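Local coordinates for protein methyltransferase (Thermus thermophilus, PDB 1WS6) that is a putative methyltransferase that, as the related enzymes do, probably transfers methyl groups from S-adenosylmethionine, possibly to RNA, at residues L46-A50 with M116-M122; G51-L57 with L78-V83. All blocks are in the same frame, centred on the assembly; numbering follows the deposited sequence.

Interaction 1 (L46-A50 with M116-M122). Unlike the reference sequence in segment 46-50: Pro-48 (reference Leu).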
loop_
_atom_site.group_PDB
_atom_site.type_symbol
_atom_site.label_atom_id
_atom_site.label_comp_id
_atom_site.label_asym_id
_atom_site.label_seq_id
_atom_site.Cartn_x
_atom_site.Cartn_y
_atom_site.Cartn_z
ATOM N N LEU A 46 -3.716 2.422 -4.539
ATOM C CA LEU A 46 -3.245 3.575 -3.774
ATOM C C LEU A 46 -2.430 3.098 -2.581
ATOM O O LEU A 46 -2.895 2.277 -1.791
ATOM C CB LEU A 46 -4.451 4.392 -3.275
ATOM C CG LEU A 46 -4.313 5.879 -2.887
ATOM C CD1 LEU A 46 -5.068 6.166 -1.595
ATOM C CD2 LEU A 46 -2.850 6.250 -2.731
ATOM N N ASP A 47 -1.215 3.606 -2.439
ATOM C CA ASP A 47 -0.376 3.194 -1.318
ATOM C C ASP A 47 0.197 4.373 -0.554
ATOM O O ASP A 47 1.314 4.815 -0.814
ATOM C CB ASP A 47 0.758 2.282 -1.799
ATOM C CG ASP A 47 1.738 1.908 -0.680
ATOM O OD1 ASP A 47 1.369 1.982 0.511
ATOM O OD2 ASP A 47 2.886 1.520 -0.996
ATOM N N PRO A 48 -0.581 4.914 0.389
ATOM C CA PRO A 48 -0.171 6.052 1.223
ATOM C C PRO A 48 0.756 5.458 2.280
ATOM O O PRO A 48 0.545 4.326 2.722
ATOM C CB PRO A 48 -1.490 6.540 1.810
ATOM C CG PRO A 48 -2.256 5.246 1.985
ATOM C CD PRO A 48 -1.940 4.458 0.729
ATOM N N PHE A 49 1.779 6.206 2.673
ATOM C CA PHE A 49 2.754 5.720 3.649
ATOM C C PHE A 49 3.636 4.681 2.998
ATOM O O PHE A 49 4.138 3.778 3.658
ATOM C CB PHE A 49 2.083 5.099 4.872
ATOM C CG PHE A 49 1.516 6.100 5.810
ATOM C CD1 PHE A 49 0.154 6.170 6.028
ATOM C CD2 PHE A 49 2.348 6.990 6.470
ATOM C CE1 PHE A 49 -0.375 7.110 6.889
ATOM C CE2 PHE A 49 1.830 7.931 7.332
ATOM C CZ PHE A 49 0.466 7.992 7.542
ATOM N N ALA A 50 3.805 4.797 1.690
ATOM C CA ALA A 50 4.664 3.869 0.983
ATOM C C ALA A 50 6.030 4.157 1.585
ATOM O O ALA A 50 6.248 5.236 2.131
ATOM C CB ALA A 50 4.659 4.184 -0.500
HETATM N N MSE A 116 -2.850 0.484 3.215
HETATM C CA MSE A 116 -2.156 1.356 4.140
HETATM C C MSE A 116 -1.444 0.601 5.261
HETATM O O MSE A 116 -2.067 -0.110 6.045
HETATM C CB MSE A 116 -3.144 2.360 4.725
HETATM C CG MSE A 116 -2.562 3.262 5.779
HETATM SE SE MSE A 116 -3.780 4.686 6.252
HETATM C CE MSE A 116 -3.091 5.990 5.041
ATOM N N ALA A 117 -0.128 0.759 5.323
ATOM C CA ALA A 117 0.679 0.125 6.354
ATOM C C ALA A 117 1.572 1.193 6.986
ATOM O O ALA A 117 2.788 1.222 6.779
ATOM C CB ALA A 117 1.525 -0.994 5.750
ATOM N N PRO A 118 0.969 2.096 7.764
ATOM C CA PRO A 118 1.726 3.163 8.417
ATOM C C PRO A 118 2.562 2.648 9.582
ATOM O O PRO A 118 2.320 1.559 10.094
ATOM C CB PRO A 118 0.634 4.130 8.862
ATOM C CG PRO A 118 -0.508 3.231 9.171
ATOM C CD PRO A 118 -0.468 2.186 8.080
ATOM N N PRO A 119 3.582 3.417 9.995
ATOM C CA PRO A 119 4.414 2.978 11.115
ATOM C C PRO A 119 3.577 2.852 12.382
ATOM O O PRO A 119 2.910 3.795 12.793
ATOM C CB PRO A 119 5.486 4.064 11.198
ATOM C CG PRO A 119 4.817 5.260 10.629
ATOM C CD PRO A 119 4.067 4.697 9.450
ATOM N N TYR A 120 3.622 1.666 12.978
ATOM C CA TYR A 120 2.868 1.316 14.181
ATOM C C TYR A 120 2.917 2.285 15.360
ATOM O O TYR A 120 2.111 2.173 16.291
ATOM C CB TYR A 120 3.299 -0.077 14.645
ATOM C CG TYR A 120 3.008 -1.138 13.614
ATOM C CD1 TYR A 120 3.466 -2.440 13.767
ATOM C CD2 TYR A 120 2.256 -0.834 12.483
ATOM C CE1 TYR A 120 3.177 -3.413 12.812
ATOM C CE2 TYR A 120 1.967 -1.792 11.533
ATOM C CZ TYR A 120 2.426 -3.078 11.698
ATOM O OH TYR A 120 2.125 -4.020 10.739
ATOM N N ALA A 121 3.849 3.230 15.328
ATOM C CA ALA A 121 3.972 4.193 16.413
ATOM C C ALA A 121 2.865 5.244 16.339
ATOM O O ALA A 121 2.510 5.857 17.351
ATOM C CB ALA A 121 5.348 4.868 16.363
HETATM N N MSE A 122 2.327 5.449 15.139
HETATM C CA MSE A 122 1.259 6.421 14.940
HETATM C C MSE A 122 -0.078 5.869 15.426
HETATM O O MSE A 122 -0.179 4.705 15.801
HETATM C CB MSE A 122 1.161 6.788 13.464
HETATM C CG MSE A 122 2.419 7.393 12.933
HETATM SE SE MSE A 122 2.339 7.708 11.056
HETATM C CE MSE A 122 1.457 9.427 11.009
HETATM O O HOH W 1 1.221 1.748 3.449
HETATM O O HOH W 2 4.443 1.264 4.572
#

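Interaction 2 (G51-L57 with L78-V83)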
loop_
_atom_site.group_PDB
_atom_site.type_symbol
_atom_site.label_atom_id
_atom_site.label_comp_id
_atom_site.label_asym_id
_atom_site.label_seq_id
_atom_site.Cartn_x
_atom_site.Cartn_y
_atom_site.Cartn_z
ATOM N N GLY A 51 6.947 3.209 1.535
ATOM C CA GLY A 51 8.259 3.503 2.088
ATOM C C GLY A 51 9.189 3.495 0.900
ATOM O O GLY A 51 9.161 4.407 0.069
ATOM N N SER A 52 10.007 2.455 0.814
ATOM C CA SER A 52 10.901 2.299 -0.315
ATOM C C SER A 52 9.964 1.867 -1.439
ATOM O O SER A 52 10.345 1.857 -2.606
ATOM C CB SER A 52 11.916 1.197 -0.040
ATOM O OG SER A 52 12.598 1.433 1.176
ATOM N N GLY A 53 8.736 1.500 -1.058
ATOM C CA GLY A 53 7.725 1.090 -2.019
ATOM C C GLY A 53 7.411 -0.396 -2.146
ATOM O O GLY A 53 6.792 -0.811 -3.128
ATOM N N ALA A 54 7.796 -1.195 -1.156
ATOM C CA ALA A 54 7.565 -2.637 -1.217
ATOM C C ALA A 54 6.183 -3.059 -1.722
ATOM O O ALA A 54 6.067 -3.815 -2.687
ATOM C CB ALA A 54 7.829 -3.261 0.140
ATOM N N VAL A 55 5.132 -2.566 -1.083
ATOM C CA VAL A 55 3.787 -2.945 -1.483
ATOM C C VAL A 55 3.295 -2.249 -2.752
ATOM O O VAL A 55 2.754 -2.898 -3.647
ATOM C CB VAL A 55 2.785 -2.729 -0.310
ATOM C CG1 VAL A 55 2.814 -1.269 0.146
ATOM C CG2 VAL A 55 1.381 -3.145 -0.739
ATOM N N GLY A 56 3.498 -0.941 -2.849
ATOM C CA GLY A 56 3.058 -0.224 -4.033
ATOM C C GLY A 56 3.760 -0.665 -5.319
ATOM O O GLY A 56 3.156 -0.676 -6.398
ATOM N N LEU A 57 5.041 -1.007 -5.222
ATOM C CA LEU A 57 5.775 -1.446 -6.400
ATOM C C LEU A 57 5.353 -2.861 -6.786
ATOM O O LEU A 57 5.401 -3.242 -7.964
ATOM C CB LEU A 57 7.282 -1.390 -6.147
ATOM C CG LEU A 57 7.838 0.036 -6.070
ATOM C CD1 LEU A 57 9.339 0.012 -5.780
ATOM C CD2 LEU A 57 7.566 0.746 -7.393
ATOM N N LEU A 78 14.796 6.842 -2.006
ATOM C CA LEU A 78 14.909 5.408 -2.229
ATOM C C LEU A 78 13.774 4.880 -3.101
ATOM O O LEU A 78 13.965 3.971 -3.911
ATOM C CB LEU A 78 14.902 4.664 -0.901
ATOM C CG LEU A 78 16.143 4.886 -0.042
ATOM C CD1 LEU A 78 16.125 3.921 1.126
ATOM C CD2 LEU A 78 17.397 4.680 -0.887
ATOM N N LEU A 79 12.591 5.457 -2.920
ATOM C CA LEU A 79 11.413 5.052 -3.671
ATOM C C LEU A 79 11.651 5.232 -5.168
ATOM O O LEU A 79 11.344 4.356 -5.972
ATOM C CB LEU A 79 10.217 5.896 -3.237
ATOM C CG LEU A 79 8.832 5.267 -3.329
ATOM C CD1 LEU A 79 7.812 6.381 -3.430
ATOM C CD2 LEU A 79 8.729 4.374 -4.536
ATOM N N LYS A 80 12.199 6.384 -5.532
ATOM C CA LYS A 80 12.472 6.692 -6.922
ATOM C C LYS A 80 13.568 5.799 -7.471
ATOM O O LYS A 80 13.512 5.372 -8.629
ATOM C CB LYS A 80 12.841 8.167 -7.059
ATOM C CG LYS A 80 11.681 9.082 -6.700
ATOM C CD LYS A 80 11.996 10.546 -6.943
ATOM C CE LYS A 80 10.789 11.418 -6.602
ATOM N NZ LYS A 80 11.044 12.869 -6.811
ATOM N N GLU A 81 14.563 5.512 -6.642
ATOM C CA GLU A 81 15.634 4.636 -7.074
ATOM C C GLU A 81 15.021 3.268 -7.346
ATOM O O GLU A 81 15.396 2.593 -8.303
ATOM C CB GLU A 81 16.718 4.496 -5.996
ATOM C CG GLU A 81 17.436 5.792 -5.649
ATOM C CD GLU A 81 18.746 5.555 -4.905
ATOM O OE1 GLU A 81 19.352 6.542 -4.423
ATOM O OE2 GLU A 81 19.176 4.380 -4.811
ATOM N N ASN A 82 14.067 2.867 -6.508
ATOM C CA ASN A 82 13.436 1.572 -6.674
ATOM C C ASN A 82 12.533 1.505 -7.893
ATOM O O ASN A 82 12.438 0.460 -8.531
ATOM C CB ASN A 82 12.673 1.174 -5.404
ATOM C CG ASN A 82 13.605 0.764 -4.271
ATOM O OD1 ASN A 82 14.675 0.217 -4.514
ATOM N ND2 ASN A 82 13.194 1.014 -3.027
ATOM N N VAL A 83 11.875 2.616 -8.216
ATOM C CA VAL A 83 11.008 2.675 -9.382
ATOM C C VAL A 83 11.912 2.452 -10.592
ATOM O O VAL A 83 11.520 1.811 -11.570
ATOM C CB VAL A 83 10.287 4.060 -9.473
ATOM C CG1 VAL A 83 9.783 4.323 -10.893
ATOM C CG2 VAL A 83 9.102 4.092 -8.508
#

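Interaction 1 (L46-A50 with M116-M122)
Start with Phe-49, which has more surface covered here than any other residue. Its backbone is in the left-handed region (phi 73°, psi 28°) just past the end of strand 44-48, and its CA-to-CB bond points toward 116-122. With chi1 in the m well, one face of the ring meets Pro-118. Pro-118 CB sits 3.7 Å from the centroid of the Phe-49 ring and 17° off its normal, a CH-pi contact. Met-116, a selenomethionine extended through chi1 and chi2 (both t), then bends at chi3 (-94°), bringing CE to 3.4 Å from Phe-49 CD1 at the ring edge and to 3.3 Å from Pro-48 CG. Met-122, also a selenomethionine, approaches obliquely, its SE 3.8 Å from Phe-49 CE2 and 4.6 Å from the ring centroid; both are Met-aromatic contacts. The Pro-119 to Met-122 type I turn, with Met-122 N hydrogen-bonded to Pro-119 O at 2.9 Å, carries that side chain back to the ring.

No direct hydrogen bond joins the segments. Water 1 links Ala-117 N (2.5 Å) to Pro-48 O (2.8 Å), and water 2 bridges Phe-49 O (2.7 Å) and Ala-117 O (2.8 Å). Two neighbouring parallel strands whose ends part like this belong to a Rossmann-like methyltransferase sheet; Pro-118, Pro-119 and Tyr-120 resemble the PPY of the (D/N)PPY motif of amino-methyltransferases, with Ala-117 in the first position.

Interaction 2 (G51-L57 with L78-V83)
Ser-52, Leu-57 and Leu-79 have the most surface buried where the glycine-rich segment 51-57 lies against helix segment 78-83. Ser-52 is the point of closest backbone approach, its CA 4.4 Å from Leu-79 CA; its carbonyl takes the hydrogen bond, and its CB also packs against Asn-82 ND2 (3.3 Å). Asn-82 ND2 donates to Ser-52 O at 3.0 Å with a nearly straight angle of 164°, and Leu-79 CA comes within 3.5 Å of the same Ser-52 O in a CA-H...O contact. The other end of the Asn-82 amide is also engaged, OD1 accepting from Lys-15 N, so one side chain connects the helix to two separate backbone pieces.

Leu-79 fills the space beside the turn: its CG lies 3.5 Å from Gly-51 O and its CD2 4.3 Å from Gly-53 CA. An ideal CB on Gly-53 would fall only 3.1 Å from Leu-79 CD2, and at phi 104°, psi 18° it would also jam against the preceding carbonyl, so glycine suits this position twice over. One turn further on, Leu-57 points toward the helix, with CD1 3.6 Å from Asn-82 CB and CD2 3.8 Å from Val-83 CG2. Beyond the contact, Leu-79 and Val-83 both rest on Val-92 of strand 91-93.

Gly-51, Gly-53 and Gly-56 fit a GxGxxG pattern, consistent with the cofactor loop of class I methyltransferases. Chemically, one directed bond to a main-chain carbonyl joins the segments, while Leu-57 packs on Val-83 and Asn-82 CB, and Leu-79 on the glycine-rich backbone.

In the fold
From the N terminus, the chain runs up strand 44-48 into the first half of interaction 1, then directly through 51-57, the first half of interaction 2. Strand 65-69 follows, and helix 73-86 returns to close interaction 2, a short helix-strand-helix loop. The chain continues through strand 91-93, helix 97-106 and strand 111-116 before 116-122 closes interaction 1, so interaction 2 is nested inside the longer loop. The two contacts meet where Asp-47 OD2 makes a weak hydrogen bond to Gly-56 N. Together they tie the end of strand 44-48 to the loop beyond strand 111-116, and the following glycine-rich turn to helix 73-86.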